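Local coordinates for bifunctional GH43-CE protein (Bacteroides eggerthii, PDB 6MLY), which probably hydrolyses xylan-derived chains as a 1,4-beta-xylosidase through its GH43 domain and carries a second, carbohydrate esterase domain, at residues D29-M33 and R275-L279; D40-S45 and I57-L63; A430-K434 and A470-V474; D516-I522 and K533-L538. Residues are numbered along the deposited sequence.

Interaction 1 of 4, residues D29-M33 and R275-L279; sequences DAPDM and RIPYL. With EDO (1,2-ethanediol), chain F.
A loop can be joined to a strand by a few backbone bonds and one well-placed arginine, as where 29-33 meets the start of strand 275-282. Their end-to-end directions differ by 56°, so the backbones are close at one point, where the CA atoms of Asp29 and Arg275 are 4.8 Å apart. There Asp29, chi1 t, brings OD1 to 2.9 Å from N of Arg275, and N of Ala30 donates to O of Arg275 at 3.1 Å. Arg275 extends along the loop in an m, t, m conformation with chi4 near 155°. CB of Pro31 covers one face of its guanidinium, 3.7 Å from NH2. Asp32 has left-handed backbone angles (57/64) and chi1 m; its OD1 is 3.9 Å from NH1 of Arg275, a long salt bridge of charges only, with the oxygen well out of the guanidinium plane. Ethanediol, probably from the crystallisation liquor, bridges the charges: its O1 accepts from NH1 (2.8 Å) and NH2 (2.9 Å) of Arg275, and its O2 donates to OD2 of Asp32 (2.7 Å). Farther along, Pro277 is flanked by CB of Ala30 (3.6 Å to CG) and by SD of Met33 (m, t, m; 3.7 Å to CB). The side chain of Asp32 is about 6 Å from that of Asp143, predicted to tune the proton donor's pKa, consistent with a place in the active-site pocket of the GH43 five-bladed beta-propeller.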
loop_
_atom_site.group_PDB
_atom_site.type_symbol
_atom_site.label_atom_id
_atom_site.label_comp_id
_atom_site.label_asym_id
_atom_site.label_seq_id
_atom_site.Cartn_x
_atom_site.Cartn_y
_atom_site.Cartn_z
ATOM N N ASP A 29 -5.995 13.721 2.010
ATOM C CA ASP A 29 -6.556 13.770 3.348
ATOM C C ASP A 29 -6.531 15.222 3.847
ATOM O O ASP A 29 -5.525 15.691 4.383
ATOM C CB ASP A 29 -5.797 12.802 4.259
ATOM C CG ASP A 29 -6.420 12.569 5.623
ATOM O OD1 ASP A 29 -7.643 12.325 5.688
ATOM O OD2 ASP A 29 -5.665 12.612 6.612
ATOM N N ALA A 30 -7.652 15.923 3.633
ATOM C CA ALA A 30 -7.888 17.276 4.129
ATOM C C ALA A 30 -9.247 17.311 4.819
ATOM O O ALA A 30 -10.192 17.905 4.309
ATOM C CB ALA A 30 -7.816 18.267 2.991
ATOM N N PRO A 31 -9.387 16.647 5.989
ATOM C CA PRO A 31 -10.671 16.559 6.687
ATOM C C PRO A 31 -11.032 17.796 7.523
ATOM O O PRO A 31 -10.149 18.561 7.907
ATOM C CB PRO A 31 -10.469 15.352 7.616
ATOM C CG PRO A 31 -8.988 15.380 7.937
ATOM C CD PRO A 31 -8.319 15.908 6.684
ATOM N N ASP A 32 -12.334 17.947 7.797
ATOM C CA ASP A 32 -12.891 18.983 8.667
ATOM C C ASP A 32 -12.475 20.362 8.149
ATOM O O ASP A 32 -11.748 21.102 8.819
ATOM C CB ASP A 32 -12.461 18.783 10.120
ATOM C CG ASP A 32 -12.842 17.433 10.698
ATOM O OD1 ASP A 32 -13.380 16.591 9.942
ATOM O OD2 ASP A 32 -12.590 17.229 11.901
ATOM N N MET A 33 -12.944 20.680 6.940
ATOM C CA MET A 33 -12.670 21.947 6.300
ATOM C C MET A 33 -13.517 23.041 6.961
ATOM O O MET A 33 -14.680 22.828 7.306
ATOM C CB MET A 33 -13.001 21.895 4.806
ATOM C CG MET A 33 -12.015 21.083 3.996
ATOM S SD MET A 33 -12.431 21.046 2.233
ATOM C CE MET A 33 -13.892 20.010 2.254
ATOM N N ARG A 275 -9.631 11.136 3.918
ATOM C CA ARG A 275 -10.922 11.850 3.863
ATOM C C ARG A 275 -10.755 13.100 2.984
ATOM O O ARG A 275 -10.089 14.057 3.375
ATOM C CB ARG A 275 -11.388 12.162 5.289
ATOM C CG ARG A 275 -11.395 10.950 6.211
ATOM C CD ARG A 275 -12.119 11.175 7.528
ATOM N NE ARG A 275 -11.281 11.801 8.546
ATOM C CZ ARG A 275 -11.739 12.518 9.571
ATOM N NH1 ARG A 275 -13.038 12.700 9.731
ATOM N NH2 ARG A 275 -10.893 13.062 10.428
ATOM N N ILE A 276 -11.366 13.067 1.791
ATOM C CA ILE A 276 -10.942 13.885 0.644
ATOM C C ILE A 276 -12.006 14.940 0.338
ATOM O O ILE A 276 -13.184 14.617 0.215
ATOM C CB ILE A 276 -10.615 12.993 -0.580
ATOM C CG1 ILE A 276 -11.787 12.107 -1.008
ATOM C CG2 ILE A 276 -9.376 12.143 -0.332
ATOM C CD1 ILE A 276 -11.661 11.587 -2.417
ATOM N N PRO A 277 -11.630 16.239 0.252
ATOM C CA PRO A 277 -12.553 17.311 -0.129
ATOM C C PRO A 277 -13.391 17.118 -1.405
ATOM O O PRO A 277 -12.885 16.616 -2.422
ATOM C CB PRO A 277 -11.601 18.494 -0.344
ATOM C CG PRO A 277 -10.516 18.262 0.673
ATOM C CD PRO A 277 -10.307 16.764 0.630
ATOM N N TYR A 278 -14.661 17.545 -1.313
ATOM C CA TYR A 278 -15.659 17.531 -2.386
ATOM C C TYR A 278 -16.339 18.907 -2.457
ATOM O O TYR A 278 -16.684 19.488 -1.425
ATOM C CB TYR A 278 -16.727 16.464 -2.129
ATOM C CG TYR A 278 -16.413 15.078 -2.638
ATOM C CD1 TYR A 278 -15.292 14.390 -2.204
ATOM C CD2 TYR A 278 -17.258 14.433 -3.531
ATOM C CE1 TYR A 278 -15.006 13.113 -2.659
ATOM C CE2 TYR A 278 -16.985 13.156 -3.997
ATOM C CZ TYR A 278 -15.853 12.492 -3.560
ATOM O OH TYR A 278 -15.572 11.234 -4.006
ATOM N N LEU A 279 -16.533 19.412 -3.681
ATOM C CA LEU A 279 -17.304 20.621 -3.941
ATOM C C LEU A 279 -18.550 20.256 -4.757
ATOM O O LEU A 279 -18.443 19.613 -5.799
ATOM C CB LEU A 279 -16.420 21.626 -4.689
ATOM C CG LEU A 279 -15.374 22.348 -3.841
ATOM C CD1 LEU A 279 -14.506 23.256 -4.698
ATOM C CD2 LEU A 279 -16.034 23.150 -2.730
HETATM C C1 EDO F . -13.502 14.007 13.005
HETATM O O1 EDO F . -13.005 14.596 11.797
HETATM C C2 EDO F . -12.608 14.445 14.155
HETATM O O2 EDO F . -12.596 15.878 14.221
#

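Interaction 2 of 4, residues D40-S45 and I57-L63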
loop_
_atom_site.group_PDB
_atom_site.type_symbol
_atom_site.label_atom_id
_atom_site.label_comp_id
_atom_site.label_asym_id
_atom_site.label_seq_id
_atom_site.Cartn_x
_atom_site.Cartn_y
_atom_site.Cartn_z
ATOM N N ASP A 40 -11.194 38.003 -3.907
ATOM C CA ASP A 40 -10.894 37.083 -5.007
ATOM C C ASP A 40 -10.201 35.821 -4.467
ATOM O O ASP A 40 -10.012 34.852 -5.215
ATOM C CB ASP A 40 -10.029 37.775 -6.067
ATOM C CG ASP A 40 -10.777 38.806 -6.903
ATOM O OD1 ASP A 40 -10.401 40.007 -6.853
ATOM O OD2 ASP A 40 -11.734 38.408 -7.605
ATOM N N THR A 41 -9.834 35.836 -3.179
ATOM C CA THR A 41 -9.102 34.747 -2.527
ATOM C C THR A 41 -10.070 33.812 -1.797
ATOM O O THR A 41 -11.135 34.233 -1.368
ATOM C CB THR A 41 -8.095 35.299 -1.514
ATOM O OG1 THR A 41 -7.369 36.356 -2.138
ATOM C CG2 THR A 41 -7.144 34.247 -0.993
ATOM N N TYR A 42 -9.676 32.542 -1.663
ATOM C CA TYR A 42 -10.355 31.572 -0.810
ATOM C C TYR A 42 -9.362 31.071 0.242
ATOM O O TYR A 42 -8.174 30.965 -0.028
ATOM C CB TYR A 42 -10.905 30.404 -1.632
ATOM C CG TYR A 42 -11.974 30.766 -2.632
ATOM C CD1 TYR A 42 -11.649 31.058 -3.946
ATOM C CD2 TYR A 42 -13.314 30.802 -2.272
ATOM C CE1 TYR A 42 -12.625 31.385 -4.876
ATOM C CE2 TYR A 42 -14.301 31.128 -3.189
ATOM C CZ TYR A 42 -13.956 31.427 -4.495
ATOM O OH TYR A 42 -14.911 31.742 -5.415
ATOM N N TYR A 43 -9.860 30.779 1.446
ATOM C CA TYR A 43 -9.033 30.260 2.521
ATOM C C TYR A 43 -9.755 29.102 3.203
ATOM O O TYR A 43 -10.975 29.021 3.181
ATOM C CB TYR A 43 -8.698 31.353 3.535
ATOM C CG TYR A 43 -7.645 32.326 3.075
ATOM C CD1 TYR A 43 -6.329 31.923 2.915
ATOM C CD2 TYR A 43 -7.959 33.651 2.816
ATOM C CE1 TYR A 43 -5.350 32.811 2.500
ATOM C CE2 TYR A 43 -6.993 34.552 2.401
ATOM C CZ TYR A 43 -5.684 34.130 2.240
ATOM O OH TYR A 43 -4.728 35.011 1.828
ATOM N N MET A 44 -8.966 28.223 3.822
ATOM C CA MET A 44 -9.467 26.977 4.365
ATOM C C MET A 44 -8.489 26.443 5.419
ATOM O O MET A 44 -7.326 26.182 5.114
ATOM C CB MET A 44 -9.642 25.943 3.246
ATOM C CG MET A 44 -9.830 24.524 3.743
ATOM S SD MET A 44 -9.134 23.309 2.606
ATOM C CE MET A 44 -8.208 22.308 3.766
ATOM N N SER A 45 -8.990 26.300 6.656
ATOM C CA SER A 45 -8.314 25.579 7.736
ATOM C C SER A 45 -8.672 24.091 7.633
ATOM O O SER A 45 -9.491 23.695 6.805
ATOM C CB SER A 45 -8.669 26.161 9.088
ATOM O OG SER A 45 -10.028 25.912 9.407
ATOM N N ILE A 57 -3.517 25.949 7.150
ATOM C CA ILE A 57 -4.330 26.868 6.363
ATOM C C ILE A 57 -3.902 26.730 4.900
ATOM O O ILE A 57 -2.712 26.710 4.610
ATOM C CB ILE A 57 -4.196 28.325 6.858
ATOM C CG1 ILE A 57 -4.450 28.453 8.363
ATOM C CG2 ILE A 57 -5.099 29.256 6.056
ATOM C CD1 ILE A 57 -3.208 28.719 9.179
ATOM N N MET A 58 -4.894 26.648 4.007
ATOM C CA MET A 58 -4.693 26.502 2.571
ATOM C C MET A 58 -5.348 27.679 1.842
ATOM O O MET A 58 -6.443 28.085 2.195
ATOM C CB MET A 58 -5.325 25.206 2.060
ATOM C CG MET A 58 -4.678 23.958 2.611
ATOM S SD MET A 58 -5.241 22.467 1.759
ATOM C CE MET A 58 -4.538 21.215 2.830
ATOM N N LYS A 59 -4.669 28.179 0.807
ATOM C CA LYS A 59 -5.145 29.280 -0.024
ATOM C C LYS A 59 -5.532 28.735 -1.404
ATOM O O LYS A 59 -4.916 27.791 -1.888
ATOM C CB LYS A 59 -4.049 30.346 -0.129
ATOM C CG LYS A 59 -4.265 31.427 -1.182
ATOM C CD LYS A 59 -3.080 32.359 -1.333
ATOM C CE LYS A 59 -3.389 33.579 -2.177
ATOM N NZ LYS A 59 -2.656 34.779 -1.705
ATOM N N SER A 60 -6.550 29.346 -2.022
ATOM C CA SER A 60 -6.915 29.094 -3.423
ATOM C C SER A 60 -7.477 30.376 -4.047
ATOM O O SER A 60 -7.828 31.303 -3.340
ATOM C CB SER A 60 -7.892 27.951 -3.549
ATOM O OG SER A 60 -8.116 27.617 -4.914
ATOM N N ASN A 61 -7.521 30.409 -5.382
ATOM C CA ASN A 61 -8.049 31.539 -6.143
ATOM C C ASN A 61 -9.240 31.098 -7.010
ATOM O O ASN A 61 -9.959 31.953 -7.539
ATOM C CB ASN A 61 -6.950 32.191 -6.989
ATOM C CG ASN A 61 -6.172 33.252 -6.238
ATOM O OD1 ASN A 61 -6.739 34.262 -5.813
ATOM N ND2 ASN A 61 -4.874 33.043 -6.085
ATOM N N ASP A 62 -9.452 29.780 -7.143
ATOM C CA ASP A 62 -10.408 29.226 -8.108
ATOM C C ASP A 62 -11.289 28.126 -7.484
ATOM O O ASP A 62 -12.140 27.577 -8.180
ATOM C CB ASP A 62 -9.671 28.715 -9.353
ATOM C CG ASP A 62 -8.523 27.743 -9.096
ATOM O OD1 ASP A 62 -8.442 27.193 -7.978
ATOM O OD2 ASP A 62 -7.715 27.535 -10.026
ATOM N N LEU A 63 -11.099 27.822 -6.189
ATOM C CA LEU A 63 -11.737 26.678 -5.472
ATOM C C LEU A 63 -11.208 25.319 -5.965
ATOM O O LEU A 63 -11.729 24.289 -5.543
ATOM C CB LEU A 63 -13.263 26.725 -5.631
ATOM C CG LEU A 63 -13.996 27.821 -4.860
ATOM C CD1 LEU A 63 -15.416 27.970 -5.376
ATOM C CD2 LEU A 63 -14.002 27.526 -3.367
#
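This is an antiparallel strand pairing between the two inner strands, 41-45 and 56-60, of a four-stranded sheet, with the segment axes 4.6 Å apart and 160° between their directions. Tyr42 and Ser60 form a hydrogen-bonded pair: N of Tyr42 donates to O of Ser60 at 2.8 Å, and N of Ser60 returns a bond to O of Tyr42 at 3.0 Å. The Met44-Met58 pair is less even, with 2.7 Å from N of Met58 to O of Met44 but a weak bond from N of Met44 to O of Met58 (3.0 Å). Up-and-down order through strands 34-38, 41-45, 56-60 and 66-71 makes this sheet a blade of the GH43 beta-propeller. On one face, CE of Met44 packs 3.6 Å from SD of Met58, while the chain turns after Ser60 to lay Leu63 over the Tyr42 ring, a CH-pi contact with CG 3.7 Å from the centroid. On the other, CE1 of Tyr43 rests 3.8 Å from CB of Lys59, and both side chains end at Glu128.

Interaction 3 of 4, residues A430-K434 and A470-V474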
loop_
_atom_site.group_PDB
_atom_site.type_symbol
_atom_site.label_atom_id
_atom_site.label_comp_id
_atom_site.label_asym_id
_atom_site.label_seq_id
_atom_site.Cartn_x
_atom_site.Cartn_y
_atom_site.Cartn_z
ATOM N N ALA A 430 6.400 -7.756 10.845
ATOM C CA ALA A 430 6.862 -8.931 10.145
ATOM C C ALA A 430 7.903 -8.532 9.090
ATOM O O ALA A 430 7.553 -7.932 8.067
ATOM C CB ALA A 430 5.674 -9.627 9.522
ATOM N N GLU A 431 9.175 -8.862 9.357
ATOM C CA GLU A 431 10.242 -8.734 8.361
ATOM C C GLU A 431 10.019 -9.831 7.314
ATOM O O GLU A 431 10.013 -11.012 7.645
ATOM C CB GLU A 431 11.641 -8.775 8.994
ATOM C CG GLU A 431 11.791 -9.728 10.172
ATOM C CD GLU A 431 13.225 -10.009 10.599
ATOM O OE1 GLU A 431 14.052 -9.070 10.567
ATOM O OE2 GLU A 431 13.515 -11.169 10.963
ATOM N N VAL A 432 9.797 -9.413 6.064
ATOM C CA VAL A 432 9.352 -10.289 4.981
ATOM C C VAL A 432 10.575 -10.810 4.215
ATOM O O VAL A 432 10.804 -12.018 4.144
ATOM C CB VAL A 432 8.374 -9.552 4.042
ATOM C CG1 VAL A 432 8.055 -10.363 2.795
ATOM C CG2 VAL A 432 7.097 -9.154 4.767
ATOM N N GLU A 433 11.335 -9.876 3.638
ATOM C CA GLU A 433 12.463 -10.154 2.756
ATOM C C GLU A 433 13.660 -9.347 3.264
ATOM O O GLU A 433 13.480 -8.334 3.959
ATOM C CB GLU A 433 12.080 -9.801 1.316
ATOM C CG GLU A 433 13.145 -10.119 0.282
ATOM C CD GLU A 433 12.763 -9.761 -1.145
ATOM O OE1 GLU A 433 11.548 -9.870 -1.485
ATOM O OE2 GLU A 433 13.681 -9.355 -1.911
ATOM N N LYS A 434 14.872 -9.804 2.929
ATOM C CA LYS A 434 16.091 -9.217 3.456
ATOM C C LYS A 434 17.241 -9.419 2.467
ATOM O O LYS A 434 17.605 -10.553 2.174
ATOM C CB LYS A 434 16.409 -9.857 4.808
ATOM C CG LYS A 434 17.645 -9.314 5.506
ATOM C CD LYS A 434 17.609 -9.505 7.007
ATOM C CE LYS A 434 17.252 -10.921 7.416
ATOM N NZ LYS A 434 17.355 -11.113 8.881
ATOM N N ALA A 470 12.235 -4.674 -6.724
ATOM C CA ALA A 470 11.087 -4.914 -5.838
ATOM C C ALA A 470 11.540 -5.706 -4.604
ATOM O O ALA A 470 12.472 -6.514 -4.697
ATOM C CB ALA A 470 10.003 -5.647 -6.596
ATOM N N ILE A 471 10.876 -5.475 -3.463
ATOM C CA ILE A 471 11.220 -6.161 -2.215
ATOM C C ILE A 471 9.993 -6.259 -1.296
ATOM O O ILE A 471 9.286 -5.266 -1.049
ATOM C CB ILE A 471 12.404 -5.472 -1.504
ATOM C CG1 ILE A 471 12.685 -6.108 -0.137
ATOM C CG2 ILE A 471 12.176 -3.972 -1.391
ATOM C CD1 ILE A 471 14.048 -5.781 0.434
ATOM N N GLY A 472 9.796 -7.470 -0.761
ATOM C CA GLY A 472 8.780 -7.782 0.234
ATOM C C GLY A 472 7.407 -7.968 -0.397
ATOM O O GLY A 472 7.269 -7.988 -1.649
ATOM N N ASN A 473 6.390 -8.096 0.482
ATOM C CA ASN A 473 4.995 -8.287 0.063
ATOM C C ASN A 473 4.351 -6.918 -0.212
ATOM O O ASN A 473 5.013 -5.869 -0.144
ATOM C CB ASN A 473 4.200 -9.113 1.084
ATOM C CG ASN A 473 4.104 -8.480 2.457
ATOM O OD1 ASN A 473 4.469 -7.323 2.643
ATOM N ND2 ASN A 473 3.623 -9.234 3.432
ATOM N N VAL A 474 3.062 -6.958 -0.567
ATOM C CA VAL A 474 2.210 -5.775 -0.699
ATOM C C VAL A 474 1.662 -5.420 0.688
ATOM O O VAL A 474 1.363 -6.305 1.494
ATOM C CB VAL A 474 1.066 -6.011 -1.708
ATOM C CG1 VAL A 474 0.020 -6.989 -1.187
ATOM C CG2 VAL A 474 0.398 -4.715 -2.126
#
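The two sheets of a beta-sandwich can also meet at their edge strands, and here the two segments do so through one hydrogen bond and a few van der Waals contacts. The hydrogen bond runs from backbone N of Gly472 to OE1 of Glu433, 3.1 Å and nearly straight (173° at the hydrogen). With chi1 and chi2 both t, the Glu433 side chain is extended enough to span the gap between backbones whose nearest CA atoms, Glu433 and Gly472, are 5.1 Å apart. Van der Waals contact does the rest. CG1 of Val432 lies 3.7 Å from CA of Gly472 and 3.6 Å from N of Asn473, its CG2 is 3.7 Å from ND2 of Asn473, and CD of Glu433 meets CG1 of Ile471 at 3.8 Å. Gly472 has a positive phi (80°), which favours glycine. From helix 563-577, Gln564 touches both Glu433 and Asn473. The arrangement joins the edge strands 430-436 and 469-476 of two antiparallel sheets, as expected of a concanavalin A-like beta-sandwich.

Interaction 4 of 4, residues D516-I522 and K533-L538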
loop_
_atom_site.group_PDB
_atom_site.type_symbol
_atom_site.label_atom_id
_atom_site.label_comp_id
_atom_site.label_asym_id
_atom_site.label_seq_id
_atom_site.Cartn_x
_atom_site.Cartn_y
_atom_site.Cartn_z
ATOM N N ASP A 516 3.037 0.689 -12.454
ATOM C CA ASP A 516 2.142 -0.390 -12.839
ATOM C C ASP A 516 3.005 -1.483 -13.481
ATOM O O ASP A 516 2.793 -1.860 -14.628
ATOM C CB ASP A 516 1.004 0.102 -13.745
ATOM C CG ASP A 516 -0.365 0.198 -13.080
ATOM O OD1 ASP A 516 -0.576 -0.475 -12.044
ATOM O OD2 ASP A 516 -1.224 0.930 -13.621
ATOM N N CYS A 517 4.021 -1.918 -12.724
ATOM C CA CYS A 517 4.856 -3.079 -13.015
ATOM C C CYS A 517 4.691 -4.117 -11.897
ATOM O O CYS A 517 5.481 -5.048 -11.797
ATOM C CB CYS A 517 6.329 -2.693 -13.115
ATOM S SG CYS A 517 6.671 -1.376 -14.310
ATOM N N ARG A 518 3.663 -3.932 -11.056
ATOM C CA ARG A 518 3.392 -4.773 -9.888
ATOM C C ARG A 518 1.899 -4.690 -9.560
ATOM O O ARG A 518 1.386 -3.610 -9.279
ATOM C CB ARG A 518 4.210 -4.331 -8.667
ATOM C CG ARG A 518 5.201 -5.366 -8.151
ATOM C CD ARG A 518 6.089 -4.854 -7.021
ATOM N NE ARG A 518 5.633 -5.174 -5.637
ATOM C CZ ARG A 518 6.216 -4.690 -4.461
ATOM N NH1 ARG A 518 7.216 -3.823 -4.562
ATOM N NH2 ARG A 518 5.849 -5.134 -3.237
ATOM N N TRP A 519 1.217 -5.834 -9.637
ATOM C CA TRP A 519 -0.094 -6.028 -9.044
ATOM C C TRP A 519 -0.028 -7.282 -8.175
ATOM O O TRP A 519 0.229 -8.361 -8.692
ATOM C CB TRP A 519 -1.184 -6.185 -10.110
ATOM C CG TRP A 519 -1.260 -5.093 -11.129
ATOM C CD1 TRP A 519 -2.151 -4.063 -11.154
ATOM C CD2 TRP A 519 -0.445 -4.949 -12.307
ATOM N NE1 TRP A 519 -1.938 -3.277 -12.254
ATOM C CE2 TRP A 519 -0.900 -3.796 -12.982
ATOM C CE3 TRP A 519 0.620 -5.676 -12.855
ATOM C CZ2 TRP A 519 -0.320 -3.350 -14.169
ATOM C CZ3 TRP A 519 1.191 -5.237 -14.031
ATOM C CH2 TRP A 519 0.725 -4.089 -14.677
ATOM N N GLU A 520 -0.247 -7.135 -6.868
ATOM C CA GLU A 520 -0.254 -8.284 -5.970
ATOM C C GLU A 520 -1.686 -8.546 -5.492
ATOM O O GLU A 520 -2.565 -7.708 -5.661
ATOM C CB GLU A 520 0.708 -8.060 -4.803
ATOM C CG GLU A 520 2.164 -8.012 -5.232
ATOM C CD GLU A 520 3.175 -7.957 -4.090
ATOM O OE1 GLU A 520 2.920 -8.594 -3.043
ATOM O OE2 GLU A 520 4.210 -7.266 -4.247
ATOM N N ASP A 521 -1.890 -9.732 -4.907
ATOM C CA ASP A 521 -3.176 -10.196 -4.385
ATOM C C ASP A 521 -4.303 -9.870 -5.376
ATOM O O ASP A 521 -5.292 -9.237 -5.012
ATOM C CB ASP A 521 -3.439 -9.613 -2.992
ATOM C CG ASP A 521 -2.690 -10.324 -1.877
ATOM O OD1 ASP A 521 -2.723 -11.568 -1.853
ATOM O OD2 ASP A 521 -2.087 -9.629 -1.034
ATOM N N ILE A 522 -4.134 -10.310 -6.627
ATOM C CA ILE A 522 -5.184 -10.280 -7.643
ATOM C C ILE A 522 -5.921 -11.623 -7.576
ATOM O O ILE A 522 -5.285 -12.667 -7.471
ATOM C CB ILE A 522 -4.595 -10.022 -9.048
ATOM C CG1 ILE A 522 -3.944 -8.638 -9.162
ATOM C CG2 ILE A 522 -5.643 -10.241 -10.131
ATOM C CD1 ILE A 522 -4.916 -7.506 -9.412
ATOM N N LYS A 533 -5.328 -16.502 -5.338
ATOM C CA LYS A 533 -4.675 -15.200 -5.464
ATOM C C LYS A 533 -3.343 -15.340 -6.209
ATOM O O LYS A 533 -2.604 -16.291 -5.966
ATOM C CB LYS A 533 -4.429 -14.627 -4.068
ATOM C CG LYS A 533 -5.651 -14.024 -3.401
ATOM C CD LYS A 533 -6.000 -12.666 -3.961
ATOM C CE LYS A 533 -7.248 -12.073 -3.342
ATOM N NZ LYS A 533 -7.081 -11.852 -1.888
ATOM N N LEU A 534 -3.034 -14.375 -7.087
ATOM C CA LEU A 534 -1.746 -14.345 -7.813
ATOM C C LEU A 534 -1.172 -12.921 -7.815
ATOM O O LEU A 534 -1.907 -11.947 -7.625
ATOM C CB LEU A 534 -1.924 -14.878 -9.241
ATOM C CG LEU A 534 -2.923 -14.142 -10.139
ATOM C CD1 LEU A 534 -2.374 -12.803 -10.622
ATOM C CD2 LEU A 534 -3.300 -15.006 -11.337
ATOM N N ASP A 535 0.148 -12.835 -8.035
ATOM C CA ASP A 535 0.897 -11.579 -8.099
ATOM C C ASP A 535 1.542 -11.450 -9.484
ATOM O O ASP A 535 2.293 -12.336 -9.895
ATOM C CB ASP A 535 1.981 -11.517 -7.018
ATOM C CG ASP A 535 1.463 -11.620 -5.592
ATOM O OD1 ASP A 535 0.249 -11.460 -5.396
ATOM O OD2 ASP A 535 2.282 -11.859 -4.685
ATOM N N ILE A 536 1.256 -10.341 -10.181
ATOM C CA ILE A 536 1.816 -10.067 -11.511
ATOM C C ILE A 536 3.021 -9.131 -11.353
ATOM O O ILE A 536 3.017 -8.271 -10.479
ATOM C CB ILE A 536 0.743 -9.492 -12.457
ATOM C CG1 ILE A 536 -0.493 -10.396 -12.506
ATOM C CG2 ILE A 536 1.317 -9.243 -13.848
ATOM C CD1 ILE A 536 -1.580 -9.903 -13.427
ATOM N N TYR A 537 4.044 -9.339 -12.195
ATOM C CA TYR A 537 5.270 -8.539 -12.240
ATOM C C TYR A 537 5.734 -8.397 -13.692
ATOM O O TYR A 537 5.928 -9.409 -14.367
ATOM C CB TYR A 537 6.409 -9.217 -11.475
ATOM C CG TYR A 537 6.166 -9.485 -10.013
ATOM C CD1 TYR A 537 5.593 -10.674 -9.585
ATOM C CD2 TYR A 537 6.551 -8.567 -9.049
ATOM C CE1 TYR A 537 5.392 -10.937 -8.238
ATOM C CE2 TYR A 537 6.350 -8.808 -7.699
ATOM C CZ TYR A 537 5.771 -9.998 -7.292
ATOM O OH TYR A 537 5.573 -10.231 -5.961
ATOM N N LEU A 538 5.933 -7.156 -14.155
ATOM C CA LEU A 538 6.500 -6.901 -15.489
ATOM C C LEU A 538 7.928 -6.380 -15.356
ATOM O O LEU A 538 8.281 -5.781 -14.341
ATOM C CB LEU A 538 5.639 -5.886 -16.249
ATOM C CG LEU A 538 4.130 -6.111 -16.199
ATOM C CD1 LEU A 538 3.408 -5.127 -17.111
ATOM C CD2 LEU A 538 3.765 -7.540 -16.563
#
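Trp519 gathers the apolar centre: its CE3 lies 3.8 Å from CG2 of Ile536, and its CZ3, at the ring edge, 3.8 Å from CG of Leu538, with CB of Ile522 adding a contact to CD1 of Leu534 at 3.9 Å. Tyr615 packs against this group, edge-to-face on Trp519. The hairpin of strands 518-523 and 533-537 is the antiparallel opening of an alpha/beta-hydrolase sheet, whose later strands run parallel. Its backbone ladder is regular at Trp519-Ile536, with 3.1 Å from N of Trp519 to O of Ile536 and 2.7 Å from N of Ile536 to O of Trp519. It is regular again farther on, where N of Ile522 to O of Leu534 and N of Leu534 to O of Ile522 are both 2.9 Å. Between these pairs the register slips by one residue, a beta bulge at which Asp521 takes left-handed angles (44/54). On the other face CG of Arg518 touches CD2 of Tyr537 at 3.6 Å, while NE and NH2 of Arg518 each lie 2.9 Å from OE2 of Glu520 in a salt bridge, and its NH1 hydrogen-bonds O of Phe459. Lys563 pairs with the carboxylates of both Asp521 and Asp535. At the bulge a side chain replaces the usual carbonyl: N of Asp521 donates to OD1 of Asp535 at 2.8 Å.

The four contacts follow the modular order of the chain. Interactions 1 and 2 belong to the GH43 propeller, the second nested within the loop closed by the first; their centres are 14 Å apart and they touch, CG of Met33 lying 3.9 Å from SD of Met44. Interaction 3 comes next, in the concanavalin A-like sandwich, with nearest atoms about 20 Å from interaction 1. Interaction 4 opens the esterase sheet, yet its centre is just 14 Å from that of interaction 3. There N of Val474 approaches OE1 of Glu520 (3.0 Å) and O of Asn473 approaches NH2 of Arg518 (3.3 Å), so sandwich edge and esterase hairpin meet directly, placing the sandwich between the two catalytic modules.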